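Local coordinates for sensor protein (Pseudomonas syringae pv. tomato, PDB 2R8R), which is probably a membrane histidine kinase of a two-component system, represented here by its N-terminal KdpD sensor domain of the P-loop NTPase clan, at residues 59-63 with 74-80; 92-96 with 145-149; 24-28 with 53-57; 18-22 with 49-53; 161-166 with 201-205. All blocks are in the same frame, centred on the assembly; numbering follows the deposited sequence.

Contact 1: 59-63 with 74-80; sequences QQPLL and EMDLDAL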
# COMPACT_ATOMS: atom_id res chain seq x y z
N GLN A 59 -11.41 6.28 11.74
CA GLN A 59 -11.31 6.40 10.29
C GLN A 59 -11.60 7.81 9.84
O GLN A 59 -12.56 8.43 10.32
CB GLN A 59 -12.28 5.44 9.65
CG GLN A 59 -11.89 3.97 9.84
CD GLN A 59 -13.04 3.07 9.50
OE1 GLN A 59 -13.68 3.25 8.49
NE2 GLN A 59 -13.30 2.10 10.34
N GLN A 60 -10.77 8.33 8.92
CA GLN A 60 -10.97 9.66 8.37
C GLN A 60 -11.73 9.57 7.06
O GLN A 60 -11.22 9.02 6.12
CB GLN A 60 -9.62 10.32 8.16
CG GLN A 60 -9.67 11.76 7.67
CD GLN A 60 -10.14 12.73 8.73
OE1 GLN A 60 -9.56 12.82 9.82
NE2 GLN A 60 -11.23 13.48 8.41
N PRO A 61 -12.97 10.11 6.99
CA PRO A 61 -13.66 10.00 5.70
C PRO A 61 -12.80 10.40 4.47
O PRO A 61 -12.08 11.38 4.48
CB PRO A 61 -14.87 10.91 5.87
CG PRO A 61 -15.19 10.78 7.30
CD PRO A 61 -13.82 10.75 7.99
N LEU A 62 -12.89 9.61 3.42
CA LEU A 62 -12.23 9.94 2.16
C LEU A 62 -12.90 11.12 1.45
O LEU A 62 -14.09 11.43 1.66
CB LEU A 62 -12.22 8.72 1.23
CG LEU A 62 -11.52 7.46 1.77
CD1 LEU A 62 -11.93 6.24 0.91
CD2 LEU A 62 -9.97 7.60 1.88
N LEU A 63 -12.14 11.76 0.57
CA LEU A 63 -12.70 12.71 -0.39
C LEU A 63 -13.13 11.98 -1.66
O LEU A 63 -12.33 11.32 -2.29
CB LEU A 63 -11.67 13.79 -0.75
CG LEU A 63 -11.07 14.67 0.35
CD1 LEU A 63 -9.86 15.41 -0.19
CD2 LEU A 63 -12.11 15.63 0.90
N GLU A 74 -9.87 9.86 -2.36
CA GLU A 74 -8.54 10.14 -1.84
C GLU A 74 -8.63 10.34 -0.34
O GLU A 74 -9.65 10.76 0.19
CB GLU A 74 -7.97 11.46 -2.40
CG GLU A 74 -7.17 11.41 -3.67
CD GLU A 74 -6.34 10.20 -3.84
OE1 GLU A 74 -5.71 9.76 -2.86
OE2 GLU A 74 -6.30 9.69 -4.98
N MSE A 75 -7.50 10.08 0.30
CA MSE A 75 -7.24 10.48 1.64
C MSE A 75 -7.48 12.00 1.79
O MSE A 75 -7.07 12.83 0.92
CB MSE A 75 -5.81 10.15 1.95
CG MSE A 75 -5.39 10.45 3.30
SE MSE A 75 -3.48 10.16 3.50
CE MSE A 75 -2.82 11.37 2.23
N ASP A 76 -8.16 12.34 2.88
CA ASP A 76 -8.40 13.72 3.22
C ASP A 76 -7.22 14.27 4.00
O ASP A 76 -7.25 14.40 5.21
CB ASP A 76 -9.70 13.84 4.00
CG ASP A 76 -10.15 15.26 4.15
OD1 ASP A 76 -9.43 16.19 3.74
OD2 ASP A 76 -11.26 15.45 4.65
N LEU A 77 -6.18 14.63 3.26
CA LEU A 77 -4.92 15.09 3.81
C LEU A 77 -5.09 16.32 4.72
O LEU A 77 -4.52 16.38 5.82
CB LEU A 77 -3.99 15.43 2.64
CG LEU A 77 -2.56 15.91 2.92
CD1 LEU A 77 -1.77 14.88 3.77
CD2 LEU A 77 -1.83 16.23 1.57
N ASP A 78 -5.86 17.28 4.24
CA ASP A 78 -6.16 18.50 4.96
C ASP A 78 -6.81 18.22 6.30
O ASP A 78 -6.43 18.80 7.25
CB ASP A 78 -7.11 19.39 4.14
CG ASP A 78 -6.44 20.08 2.98
OD1 ASP A 78 -5.37 19.58 2.56
OD2 ASP A 78 -6.96 21.12 2.48
N ALA A 79 -7.78 17.33 6.36
CA ALA A 79 -8.39 16.99 7.63
C ALA A 79 -7.41 16.27 8.55
O ALA A 79 -7.46 16.48 9.77
CB ALA A 79 -9.66 16.16 7.43
N LEU A 80 -6.53 15.42 7.99
CA LEU A 80 -5.57 14.68 8.80
C LEU A 80 -4.55 15.63 9.43
O LEU A 80 -4.13 15.44 10.56
CB LEU A 80 -4.85 13.57 7.98
CG LEU A 80 -5.72 12.38 7.51
CD1 LEU A 80 -5.04 11.60 6.40
CD2 LEU A 80 -6.19 11.49 8.66
O HOH W 1 -9.00 10.25 4.73
O HOH W 2 -12.43 13.66 5.88

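Contact 2: 92-96 with 145-149; sequences ELAHT and RETLP. With SO4 (sulfate ion), chain E.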
# COMPACT_ATOMS: atom_id res chain seq x y z
N GLU A 92 -1.00 1.79 -0.07
CA GLU A 92 -0.60 2.09 -1.44
C GLU A 92 0.30 3.32 -1.65
O GLU A 92 -0.13 4.34 -2.19
CB GLU A 92 -1.82 2.07 -2.37
CG GLU A 92 -2.37 0.64 -2.40
CD GLU A 92 -3.64 0.42 -3.23
OE1 GLU A 92 -4.04 1.33 -4.02
OE2 GLU A 92 -4.20 -0.71 -3.08
N LEU A 93 1.56 3.14 -1.25
CA LEU A 93 2.57 4.19 -1.20
C LEU A 93 2.90 4.79 -2.59
O LEU A 93 3.24 5.99 -2.70
CB LEU A 93 3.85 3.57 -0.58
CG LEU A 93 5.16 4.35 -0.44
CD1 LEU A 93 5.01 5.68 0.36
CD2 LEU A 93 6.20 3.44 0.18
N ALA A 94 2.81 3.95 -3.63
CA ALA A 94 2.98 4.33 -5.05
C ALA A 94 1.76 4.96 -5.77
O ALA A 94 1.87 5.35 -6.91
CB ALA A 94 3.48 3.13 -5.86
N HIS A 95 0.62 5.06 -5.11
CA HIS A 95 -0.56 5.67 -5.68
C HIS A 95 -0.37 7.05 -6.29
O HIS A 95 0.24 7.97 -5.69
CB HIS A 95 -1.63 5.71 -4.60
CG HIS A 95 -2.96 6.23 -5.03
ND1 HIS A 95 -3.90 5.45 -5.67
CD2 HIS A 95 -3.57 7.42 -4.80
CE1 HIS A 95 -5.01 6.15 -5.85
NE2 HIS A 95 -4.83 7.35 -5.34
N THR A 96 -0.90 7.21 -7.49
CA THR A 96 -0.99 8.50 -8.17
C THR A 96 -2.36 9.07 -7.83
O THR A 96 -3.37 8.42 -8.09
CB THR A 96 -0.80 8.33 -9.70
OG1 THR A 96 0.56 7.94 -9.94
CG2 THR A 96 -1.08 9.63 -10.48
N ARG A 145 2.51 1.44 -14.26
CA ARG A 145 2.25 2.86 -14.47
C ARG A 145 2.38 3.75 -13.22
O ARG A 145 2.71 4.92 -13.34
CB ARG A 145 0.86 3.05 -15.07
CG ARG A 145 0.75 2.52 -16.47
CD ARG A 145 -0.68 2.40 -16.92
NE ARG A 145 -0.77 1.50 -18.06
CZ ARG A 145 -0.44 1.82 -19.30
NH1 ARG A 145 0.00 3.02 -19.60
NH2 ARG A 145 -0.55 0.91 -20.24
N GLU A 146 2.06 3.22 -12.04
CA GLU A 146 2.26 3.96 -10.78
C GLU A 146 3.62 3.52 -10.22
O GLU A 146 3.79 2.37 -9.81
CB GLU A 146 1.12 3.67 -9.79
CG GLU A 146 -0.27 4.23 -10.18
CD GLU A 146 -1.33 4.00 -9.11
OE1 GLU A 146 -1.39 2.83 -8.62
OE2 GLU A 146 -2.12 4.93 -8.76
N THR A 147 4.60 4.41 -10.25
CA THR A 147 5.93 4.11 -9.74
C THR A 147 6.27 4.96 -8.49
O THR A 147 5.61 5.96 -8.18
CB THR A 147 7.02 4.38 -10.79
OG1 THR A 147 6.97 5.76 -11.14
CG2 THR A 147 6.88 3.49 -12.04
N LEU A 148 7.30 4.50 -7.79
CA LEU A 148 7.78 5.07 -6.52
C LEU A 148 9.31 5.25 -6.61
O LEU A 148 10.02 4.33 -6.99
CB LEU A 148 7.42 4.14 -5.34
CG LEU A 148 7.82 4.61 -3.95
CD1 LEU A 148 6.88 5.78 -3.53
CD2 LEU A 148 7.87 3.45 -2.92
N PRO A 149 9.81 6.46 -6.31
CA PRO A 149 11.27 6.56 -6.30
C PRO A 149 11.83 5.69 -5.20
O PRO A 149 11.26 5.65 -4.08
CB PRO A 149 11.54 8.06 -6.05
CG PRO A 149 10.28 8.74 -6.44
CD PRO A 149 9.18 7.76 -6.04
S SO4 E . -0.33 -2.61 -20.30
O1 SO4 E . -1.61 -2.93 -20.91
O2 SO4 E . 0.51 -3.77 -20.11
O3 SO4 E . 0.44 -1.70 -21.18
O4 SO4 E . -0.68 -2.04 -19.01
O HOH W 3 -3.07 3.00 -5.88
O HOH W 4 0.60 7.04 -12.53

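Contact 3: 24-28 with 53-57; sequences LQAAH and LLNGL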
# COMPACT_ATOMS: atom_id res chain seq x y z
N LEU A 24 -2.85 -3.42 9.67
CA LEU A 24 -3.96 -3.16 10.55
C LEU A 24 -3.76 -3.81 11.92
O LEU A 24 -4.13 -3.19 12.93
CB LEU A 24 -5.29 -3.59 9.92
CG LEU A 24 -5.76 -2.78 8.69
CD1 LEU A 24 -7.12 -3.29 8.26
CD2 LEU A 24 -5.80 -1.28 8.97
N GLN A 25 -3.13 -5.01 11.95
CA GLN A 25 -2.72 -5.64 13.22
C GLN A 25 -1.65 -4.85 13.94
O GLN A 25 -1.68 -4.74 15.17
CB GLN A 25 -2.20 -7.07 13.01
CG GLN A 25 -3.25 -8.13 12.65
CD GLN A 25 -4.22 -8.44 13.81
OE1 GLN A 25 -4.25 -7.74 14.83
NE2 GLN A 25 -5.00 -9.50 13.65
N ALA A 26 -0.70 -4.28 13.21
CA ALA A 26 0.32 -3.43 13.83
C ALA A 26 -0.36 -2.22 14.45
O ALA A 26 -0.00 -1.77 15.54
CB ALA A 26 1.38 -3.01 12.83
N ALA A 27 -1.35 -1.71 13.75
CA ALA A 27 -2.08 -0.50 14.16
C ALA A 27 -2.93 -0.71 15.43
O ALA A 27 -3.04 0.17 16.27
CB ALA A 27 -2.94 -0.03 13.01
N HIS A 28 -3.50 -1.90 15.56
CA HIS A 28 -4.23 -2.31 16.76
C HIS A 28 -3.33 -2.45 17.97
O HIS A 28 -3.72 -2.06 19.08
CB HIS A 28 -5.01 -3.62 16.49
CG HIS A 28 -6.36 -3.39 15.89
ND1 HIS A 28 -7.44 -2.95 16.63
CD2 HIS A 28 -6.81 -3.47 14.61
CE1 HIS A 28 -8.49 -2.79 15.85
NE2 HIS A 28 -8.14 -3.11 14.62
N LEU A 53 -10.97 -5.65 11.21
CA LEU A 53 -9.89 -4.88 11.85
C LEU A 53 -10.06 -3.36 11.62
O LEU A 53 -9.90 -2.55 12.54
CB LEU A 53 -8.51 -5.35 11.37
CG LEU A 53 -8.07 -6.71 11.93
CD1 LEU A 53 -6.65 -7.04 11.43
CD2 LEU A 53 -8.17 -6.72 13.46
N LEU A 54 -10.40 -2.98 10.41
CA LEU A 54 -10.58 -1.58 10.11
C LEU A 54 -11.71 -0.93 10.93
O LEU A 54 -11.59 0.22 11.34
CB LEU A 54 -10.81 -1.39 8.61
CG LEU A 54 -10.97 0.03 8.10
CD1 LEU A 54 -9.75 0.89 8.49
CD2 LEU A 54 -11.22 -0.01 6.58
N ASN A 55 -12.78 -1.67 11.16
CA ASN A 55 -13.91 -1.13 11.89
C ASN A 55 -13.65 -0.93 13.38
O ASN A 55 -14.43 -0.25 14.04
CB ASN A 55 -15.18 -1.98 11.65
CG ASN A 55 -15.80 -1.74 10.25
OD1 ASN A 55 -16.49 -2.63 9.71
ND2 ASN A 55 -15.56 -0.52 9.65
N GLY A 56 -12.57 -1.49 13.90
CA GLY A 56 -12.11 -1.16 15.25
C GLY A 56 -11.16 0.04 15.39
O GLY A 56 -10.68 0.31 16.49
N LEU A 57 -10.86 0.72 14.28
CA LEU A 57 -9.92 1.81 14.26
C LEU A 57 -10.65 3.10 13.87
O LEU A 57 -11.57 3.06 13.04
CB LEU A 57 -8.80 1.54 13.25
CG LEU A 57 -7.85 0.38 13.53
CD1 LEU A 57 -7.05 0.01 12.27
CD2 LEU A 57 -6.95 0.68 14.70

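Contact 4: 18-22 with 49-53; sequences GKTYA and ETEAL. With SO4 (sulfate ion), chain C.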
# COMPACT_ATOMS: atom_id res chain seq x y z
N GLY A 18 -0.93 -10.23 2.13
CA GLY A 18 -1.32 -9.86 3.50
C GLY A 18 -0.75 -8.58 4.06
O GLY A 18 -0.70 -8.39 5.26
N LYS A 19 -0.34 -7.68 3.20
CA LYS A 19 0.25 -6.39 3.62
C LYS A 19 -0.70 -5.54 4.46
O LYS A 19 -0.33 -5.06 5.54
CB LYS A 19 0.62 -5.55 2.40
CG LYS A 19 1.69 -6.12 1.49
CD LYS A 19 1.99 -5.12 0.32
CE LYS A 19 0.81 -4.87 -0.68
NZ LYS A 19 0.36 -6.19 -1.30
N THR A 20 -1.92 -5.35 3.95
CA THR A 20 -2.91 -4.52 4.65
C THR A 20 -3.32 -5.09 5.99
O THR A 20 -3.35 -4.38 6.98
CB THR A 20 -4.15 -4.32 3.82
OG1 THR A 20 -3.78 -3.60 2.67
CG2 THR A 20 -5.17 -3.51 4.57
N TYR A 21 -3.60 -6.39 6.03
CA TYR A 21 -3.90 -7.07 7.27
C TYR A 21 -2.76 -6.87 8.31
O TYR A 21 -3.03 -6.56 9.47
CB TYR A 21 -4.14 -8.55 7.01
CG TYR A 21 -4.64 -9.31 8.23
CD1 TYR A 21 -5.99 -9.34 8.51
CD2 TYR A 21 -3.78 -10.00 9.07
CE1 TYR A 21 -6.49 -10.01 9.59
CE2 TYR A 21 -4.28 -10.69 10.19
CZ TYR A 21 -5.65 -10.67 10.43
OH TYR A 21 -6.26 -11.32 11.50
N ALA A 22 -1.51 -7.07 7.88
CA ALA A 22 -0.34 -6.86 8.74
C ALA A 22 -0.27 -5.43 9.28
O ALA A 22 -0.08 -5.21 10.48
CB ALA A 22 0.96 -7.24 8.03
N GLU A 49 -12.17 -10.15 7.24
CA GLU A 49 -11.33 -10.13 8.43
C GLU A 49 -10.59 -8.81 8.52
O GLU A 49 -10.33 -8.30 9.60
CB GLU A 49 -10.36 -11.33 8.48
CG GLU A 49 -9.26 -11.35 7.40
CD GLU A 49 -8.25 -12.49 7.56
OE1 GLU A 49 -8.31 -13.22 8.60
OE2 GLU A 49 -7.40 -12.65 6.65
N THR A 50 -10.29 -8.26 7.35
CA THR A 50 -9.60 -6.98 7.22
C THR A 50 -10.60 -5.84 7.43
O THR A 50 -10.33 -4.87 8.13
CB THR A 50 -8.86 -6.94 5.84
OG1 THR A 50 -7.98 -8.07 5.77
CG2 THR A 50 -8.04 -5.69 5.67
N GLU A 51 -11.79 -6.00 6.88
CA GLU A 51 -12.87 -5.09 7.19
C GLU A 51 -13.18 -5.05 8.72
O GLU A 51 -13.39 -3.96 9.29
CB GLU A 51 -14.09 -5.44 6.31
CG GLU A 51 -15.20 -4.37 6.26
CD GLU A 51 -14.74 -2.90 6.00
OE1 GLU A 51 -14.36 -2.54 4.86
OE2 GLU A 51 -14.79 -2.08 6.96
N ALA A 52 -13.13 -6.20 9.40
CA ALA A 52 -13.35 -6.21 10.87
C ALA A 52 -12.21 -5.54 11.67
O ALA A 52 -12.46 -4.93 12.70
CB ALA A 52 -13.62 -7.63 11.39
N LEU A 53 -10.97 -5.65 11.21
CA LEU A 53 -9.89 -4.88 11.85
C LEU A 53 -10.06 -3.36 11.62
O LEU A 53 -9.90 -2.55 12.54
CB LEU A 53 -8.51 -5.35 11.37
CG LEU A 53 -8.07 -6.71 11.93
CD1 LEU A 53 -6.65 -7.04 11.43
CD2 LEU A 53 -8.17 -6.72 13.46
S SO4 C . -2.46 -7.43 0.39
O1 SO4 C . -2.82 -7.06 -0.96
O2 SO4 C . -3.19 -8.54 0.91
O3 SO4 C . -1.02 -7.66 0.24
O4 SO4 C . -2.89 -6.35 1.29

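Contact 5: 161-166 with 201-205; sequences LIDLPP and REMAM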
# COMPACT_ATOMS: atom_id res chain seq x y z
N LEU A 161 9.09 -6.92 5.53
CA LEU A 161 8.66 -7.84 4.45
C LEU A 161 7.53 -8.76 4.88
O LEU A 161 7.64 -9.47 5.87
CB LEU A 161 9.86 -8.69 3.96
CG LEU A 161 9.64 -9.62 2.76
CD1 LEU A 161 9.21 -8.82 1.53
CD2 LEU A 161 10.95 -10.48 2.51
N ILE A 162 6.42 -8.68 4.14
CA ILE A 162 5.27 -9.55 4.33
C ILE A 162 5.38 -10.56 3.18
O ILE A 162 5.29 -10.22 2.01
CB ILE A 162 3.93 -8.79 4.31
CG1 ILE A 162 3.96 -7.64 5.34
CG2 ILE A 162 2.71 -9.73 4.47
CD1 ILE A 162 4.08 -8.08 6.74
N ASP A 163 5.64 -11.81 3.56
CA ASP A 163 6.01 -12.85 2.62
C ASP A 163 4.87 -13.89 2.54
O ASP A 163 4.15 -14.11 3.50
CB ASP A 163 7.33 -13.47 3.08
CG ASP A 163 7.84 -14.55 2.17
OD1 ASP A 163 7.85 -14.38 0.93
OD2 ASP A 163 8.32 -15.56 2.72
N LEU A 164 4.73 -14.51 1.39
CA LEU A 164 3.77 -15.57 1.17
C LEU A 164 4.27 -16.41 0.00
O LEU A 164 4.64 -15.86 -1.02
CB LEU A 164 2.38 -14.97 0.88
CG LEU A 164 1.21 -15.95 0.96
CD1 LEU A 164 0.84 -16.27 2.44
CD2 LEU A 164 0.03 -15.50 0.15
N PRO A 165 4.28 -17.76 0.14
CA PRO A 165 4.61 -18.60 -1.05
C PRO A 165 3.73 -18.38 -2.29
O PRO A 165 2.48 -18.28 -2.19
CB PRO A 165 4.40 -20.02 -0.53
CG PRO A 165 4.57 -19.89 0.99
CD PRO A 165 3.94 -18.59 1.31
N PRO A 166 4.35 -18.26 -3.47
CA PRO A 166 3.59 -18.11 -4.72
C PRO A 166 2.45 -19.12 -4.93
O PRO A 166 1.36 -18.74 -5.30
CB PRO A 166 4.68 -18.25 -5.80
CG PRO A 166 5.92 -17.70 -5.08
CD PRO A 166 5.81 -18.22 -3.72
N ARG A 201 8.77 -12.28 -5.64
CA ARG A 201 9.10 -12.62 -4.27
C ARG A 201 10.60 -12.45 -4.00
O ARG A 201 10.98 -11.95 -2.97
CB ARG A 201 8.67 -14.04 -3.96
CG ARG A 201 9.06 -14.52 -2.55
CD ARG A 201 8.66 -15.93 -2.35
NE ARG A 201 8.64 -16.30 -0.94
CZ ARG A 201 8.45 -17.54 -0.49
NH1 ARG A 201 8.25 -18.56 -1.33
NH2 ARG A 201 8.40 -17.76 0.80
N GLU A 202 11.43 -12.89 -4.93
CA GLU A 202 12.87 -12.69 -4.85
C GLU A 202 13.23 -11.21 -4.90
O GLU A 202 14.10 -10.77 -4.17
CB GLU A 202 13.54 -13.46 -5.98
CG GLU A 202 15.03 -13.19 -6.16
CD GLU A 202 15.64 -14.03 -7.28
OE1 GLU A 202 16.32 -15.02 -6.98
OE2 GLU A 202 15.39 -13.73 -8.46
N MSE A 203 12.55 -10.44 -5.73
CA MSE A 203 12.74 -8.99 -5.76
C MSE A 203 12.42 -8.33 -4.42
O MSE A 203 13.17 -7.50 -3.94
CB MSE A 203 11.88 -8.34 -6.86
CG MSE A 203 12.49 -8.49 -8.25
SE MSE A 203 11.46 -7.66 -9.67
CE MSE A 203 11.00 -9.21 -10.73
N ALA A 204 11.28 -8.69 -3.85
CA ALA A 204 10.88 -8.15 -2.55
C ALA A 204 11.94 -8.49 -1.50
O ALA A 204 12.33 -7.66 -0.69
CB ALA A 204 9.48 -8.71 -2.14
N MSE A 205 12.42 -9.73 -1.51
CA MSE A 205 13.44 -10.15 -0.54
C MSE A 205 14.76 -9.43 -0.75
O MSE A 205 15.38 -8.99 0.20
CB MSE A 205 13.64 -11.66 -0.57
CG MSE A 205 12.61 -12.37 0.26
SE MSE A 205 12.83 -14.26 0.15
CE MSE A 205 11.39 -14.93 1.33

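Contact 1: 59-63 with 74-80
Two short backbone bonds close this contact at one end. Leu-63 N donates to Glu-74 O at 2.7 Å and Glu-74 N returns the bond to Leu-63 O at 2.9 Å, making an antiparallel hydrogen-bonded pair. Where the two backbones separate beyond it, water fills the gap. One water accepts a hydrogen bond from Gln-60 NE2 (2.8 Å) and donates to Pro-61 O (2.7 Å) and Asp-76 OD2 (2.5 Å); another links Gln-60 O and Asp-76 N, each 2.9 Å from the water oxygen. Asp-76 serves twice. Besides holding a water through OD2, it is the N-cap of helix 77-83, its OD1 accepting from Ala-79 N at 3.3 Å, and it is the centre of an inverse gamma turn that swings the chain from strand into helix. The carboxylate of Glu-74 leads away from 59-63 to Arg-106, His-95 and the amide of Ala-98. Packing completes the interface: Gln-60 lays its CG against Leu-80 CD2 (3.6 Å) and its NE2 against Ala-79 CB (3.3 Å), while Leu-63 CD2 lies 3.8 Å from Asp-76 CG and Leu-62 CD2 comes to 3.8 Å from Met-75 N. The arrangement is the base of a beta hairpin, strands 63-67 and 70-74, whose base pair Leu-63/Glu-74 leads, through Met-75 and the turn at Asp-76, into a side-chain-capped helix.

Contact 2: 92-96 with 145-149
In this P-loop NTPase-like fold, the loop 92-96 follows strand 87-90, with Glu-92 at a position consistent with the end of a Walker B motif, and here it meets the 145-149 loop that leads into helix 150-154. Residues Glu-92 to His-95 form a type I beta turn, closed by His-95 N to Glu-92 O at 3.1 Å, which presents Ala-94 and the amide of Thr-96 to the other loop. The one direct hydrogen bond between the segments uses that amide: Thr-96 N donates to Glu-146 OE2 at 2.9 Å and is almost straight, at 174°. Glu-146 OE1 is engaged through a water that lies 3.2 Å from it, 2.7 Å from Glu-92 OE1 and 2.6 Å from His-95 ND1; the other ring nitrogen of His-95 bonds to Glu-74. A second water joins Thr-96 OG1 (2.7 Å) to Arg-145 O (3.1 Å). Lys-105 ties the two loops further, since its ammonium group bonds to Ala-94 O, Thr-96 OG1 and Thr-147 O. Away from the turn, the exposed Arg-145 leads away from the other loop, and its NH2 makes a weak bond of 3.2 Å to O4 of a sulfate ion. The apolar part is small and buried: Ala-94 CB rests 4.1 Å from Leu-148 CB, and Leu-93 CD2 touches Leu-148 CD2 at 3.5 Å.

Contact 3: 24-28 with 53-57
Residues 24-28 are a regular piece of helix 19-32, with His-28 N bonded to Leu-24 O at 3.0 Å, whereas 53-57 runs from helix 48-54 into a type I beta turn, Leu-54 to Leu-57. The backbones are closest at Leu-24 and Leu-53, whose CA atoms are 6.3 Å apart. Leu-24 packs between Leu-53 and Leu-57: its CB meets Leu-53 CB at 3.9 Å and its CD2 meets Leu-57 CD1 at 3.8 Å, with Ala-27 CB 4.2 Å from the same CD1. His-28 reaches across so that NE2 donates to Leu-53 O at 2.8 Å, and Leu-57 CD2 sits over the ring face, 3.9 Å from its centroid, as a CH-pi contact. A CB on Gly-56 would come within 2.9 Å of His-28 CE1, so this ring position needs glycine there. The chemistry is thus a leucine-rich seam with one polar bond across it, His-28 NE2 to Leu-53 O, in which His-28 must be protonated at NE2.

Contact 4: 18-22 with 49-53
Tyr-21, with chi1 in the t well, swings its ring across the gap to 49-53 and makes the largest single contribution to this surface contact. Leu-53 CD1 lies over one ring face, 3.9 Å from the centroid, a CH-pi interaction, while Thr-50 OG1 approaches the ring edge at 3.6 Å from Tyr-21 CD1. The p rotamer of Glu-49 brings its CD to 3.7 Å from Tyr-21 CE1, though the carboxylate is paired with Arg-47. Thr-20, an m rotamer, turns CG2 towards Thr-50 CG2 (3.8 Å) and leaves its hydroxyl to Asp-91. Lys-19 curls back, m-t-m-m, so that NZ holds sulfate O3 at 2.5 Å; the ion also takes Gly-18 N to O2 (3.1 Å), Lys-19 N to O3 (3.0 Å) and Thr-20 N to O4 (3.0 Å). This is consistent with a Walker A phosphate site. The contact joins helix 19-32, which follows strand 7-12 through the probable phosphate-binding loop, to helix 48-54, which follows strand 37-39.

Contact 5: 161-166 with 201-205
Leu-161, at the end of 158-161, an edge strand of the parallel sheet, starts the contact by placing CD1 against Ala-204 CB (3.7 Å) and CD2 against Met-205 CG (3.4 Å). Ile-162 turns elsewhere, and Asp-163 then supplies the main bond, a two-pronged salt bridge to Arg-201: NE donates to OD1 at 2.8 Å and NH2 to OD2 at 2.9 Å. The arginine is fully extended, which lets its guanidinium plane meet the carboxylate edge-on. The methyl CE of selenomethionine Met-205 also touches Asp-163 OD2 at 3.4 Å. The CA-to-CB bond of Leu-164 points away, and its side chain packs on Leu-169, but its O lies over one face of the guanidinium, 4.0 Å from Arg-201 NE. Pro-165 CA covers that group at 3.7 Å from NH1, and Pro-166 CD reaches NH1 at 3.4 Å. With Pro-165 as N-cap of helix 166-174, this is a strand-to-helix connection at an edge of the parallel sheet, clamped to helix 194-209 by a bidentate Arg-Asp pair.

In the fold
Contacts 3 and 4 are successive parts of one interface between helices 19-32 and 48-54; they share Leu-53 and their centres are about 7 Å apart. Contact 4 includes the sulfate site, and from the same helix Ala-22 CB touches Ile-162 CD1 of contact 5 at 3.5 Å, although the two centres are about 18 Å apart. Contact 1 meets contact 3 where Gln-59 NE2 comes 2.7 Å from Leu-54 O, and contact 2 where Glu-74 OE2 is 2.8 Å from His-95 NE2, probably a hydrogen bond. Contact 2 stays about 6 Å, nearest atoms, from contact 4. Contacts 1 and 5 are about 31 Å apart, centre to centre, across the domain.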